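Local atomic coordinates of periplasmic binding protein component of an ABC type zinc uptake transporter (Synechocystis sp., PDB entry 2OV3), a protein that binds zinc ion and probably delivers it, as the periplasmic solute-binding component, to an ABC transporter for zinc uptake. Residues G61-Q64 with P65-E68. Sequence-based numbering, arbitrary orientation.
Sequences GFEQ and PWLE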
loop_
_atom_site.group_PDB
_atom_site.type_symbol
_atom_site.label_atom_id
_atom_site.label_comp_id
_atom_site.label_asym_id
_atom_site.label_seq_id
_atom_site.Cartn_x
_atom_site.Cartn_y
_atom_site.Cartn_z
ATOM N N GLY A 61 -0.296 -9.930 -8.564
ATOM C CA GLY A 61 -1.601 -10.531 -8.378
ATOM C C GLY A 61 -2.577 -9.703 -7.573
ATOM O O GLY A 61 -3.460 -10.258 -6.942
ATOM N N PHE A 62 -2.453 -8.385 -7.582
ATOM C CA PHE A 62 -3.389 -7.578 -6.803
ATOM C C PHE A 62 -4.718 -7.409 -7.527
ATOM O O PHE A 62 -5.763 -7.335 -6.897
ATOM C CB PHE A 62 -2.809 -6.198 -6.547
ATOM C CG PHE A 62 -3.591 -5.374 -5.564
ATOM C CD1 PHE A 62 -3.678 -5.766 -4.239
ATOM C CD2 PHE A 62 -4.151 -4.151 -5.944
ATOM C CE1 PHE A 62 -4.304 -4.943 -3.291
ATOM C CE2 PHE A 62 -4.781 -3.317 -5.012
ATOM C CZ PHE A 62 -4.854 -3.716 -3.681
ATOM N N GLU A 63 -4.652 -7.343 -8.852
ATOM C CA GLU A 63 -5.817 -7.138 -9.698
ATOM C C GLU A 63 -6.392 -8.426 -10.274
ATOM O O GLU A 63 -7.317 -8.391 -11.082
ATOM C CB GLU A 63 -5.451 -6.198 -10.853
ATOM C CG GLU A 63 -5.095 -4.765 -10.461
ATOM C CD GLU A 63 -3.672 -4.591 -9.923
ATOM O OE1 GLU A 63 -2.828 -5.510 -10.092
ATOM O OE2 GLU A 63 -3.411 -3.511 -9.335
ATOM N N GLN A 64 -5.837 -9.563 -9.866
ATOM C CA GLN A 64 -6.283 -10.867 -10.363
ATOM C C GLN A 64 -7.794 -11.072 -10.321
ATOM O O GLN A 64 -8.373 -11.647 -11.240
ATOM C CB GLN A 64 -5.601 -11.985 -9.573
ATOM C CG GLN A 64 -6.093 -13.362 -9.965
ATOM C CD GLN A 64 -5.838 -13.663 -11.431
ATOM O OE1 GLN A 64 -6.544 -14.470 -12.042
ATOM N NE2 GLN A 64 -4.817 -13.019 -12.004
ATOM N N PRO A 65 -8.450 -10.624 -9.239
ATOM C CA PRO A 65 -9.902 -10.784 -9.129
ATOM C C PRO A 65 -10.681 -10.167 -10.284
ATOM O O PRO A 65 -11.697 -10.715 -10.711
ATOM C CB PRO A 65 -10.220 -10.116 -7.798
ATOM C CG PRO A 65 -8.985 -10.387 -6.987
ATOM C CD PRO A 65 -7.877 -10.116 -7.977
ATOM N N TRP A 66 -10.217 -9.034 -10.794
ATOM C CA TRP A 66 -10.922 -8.380 -11.900
ATOM C C TRP A 66 -10.055 -8.234 -13.152
ATOM O O TRP A 66 -10.475 -7.623 -14.135
ATOM C CB TRP A 66 -11.421 -6.985 -11.474
ATOM C CG TRP A 66 -11.159 -6.637 -10.034
ATOM C CD1 TRP A 66 -11.789 -7.155 -8.935
ATOM C CD2 TRP A 66 -10.158 -5.740 -9.537
ATOM N NE1 TRP A 66 -11.240 -6.638 -7.784
ATOM C CE2 TRP A 66 -10.239 -5.767 -8.122
ATOM C CE3 TRP A 66 -9.206 -4.914 -10.148
ATOM C CZ2 TRP A 66 -9.395 -5.006 -7.305
ATOM C CZ3 TRP A 66 -8.365 -4.155 -9.336
ATOM C CH2 TRP A 66 -8.470 -4.207 -7.927
ATOM N N LEU A 67 -8.852 -8.796 -13.110
ATOM C CA LEU A 67 -7.918 -8.712 -14.226
ATOM C C LEU A 67 -8.573 -8.945 -15.585
ATOM O O LEU A 67 -8.408 -8.154 -16.511
ATOM C CB LEU A 67 -6.787 -9.720 -14.042
ATOM C CG LEU A 67 -5.431 -9.201 -14.535
ATOM C CD1 LEU A 67 -4.368 -10.274 -14.327
ATOM C CD2 LEU A 67 -5.517 -8.794 -15.982
ATOM N N GLU A 68 -9.315 -10.038 -15.690
ATOM C CA GLU A 68 -9.980 -10.383 -16.925
ATOM C C GLU A 68 -11.074 -9.396 -17.308
ATOM O O GLU A 68 -11.169 -9.003 -18.471
ATOM C CB GLU A 68 -10.529 -11.808 -16.832
ATOM C CG GLU A 68 -9.432 -12.876 -16.911
ATOM C CD GLU A 68 -8.775 -12.928 -18.288
ATOM O OE1 GLU A 68 -9.421 -13.430 -19.238
ATOM O OE2 GLU A 68 -7.622 -12.452 -18.426
#
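Glu63 CA lies under one face of the six-membered ring of Trp66, with Glu63 O offset toward the rim on that face. This CH-pi contact sets Glu63 CA 4.2 Å from the centroid of that Trp66 ring. Glu63 CG touches the ring at its corner, 3.5 Å from Trp66 CZ3. Glu63 CG is anti to its carbonyl carbon (chi1 -66°), and a bend at chi2 carries the carboxylate on past the ring, the two planes standing 82° apart. The carboxylate is held by Ile58 N and Ser8 OG through OE2 and by Gly59 N through OE1.

Backbone bonds close a beta turn over Glu63-Trp66. Trp66 N donates to Glu63 O at 3.0 Å. Leu67 N adds weak bonds to Glu63 O and Gln64 O. The turn leads into helix 67-73 from the loop after strand 54-57, an inner strand of a four-stranded parallel sheet. Phe62 lies near the zinc site, its side chain about 5 Å from the bound zinc ion.

The amide NE2 of Gln64 makes a van der Waals contact with Leu67 CD1 at 3.6 Å. An alanine in place of Trp66 would probably uncover Glu63 CA and leave Glu63 CG without its ring contact.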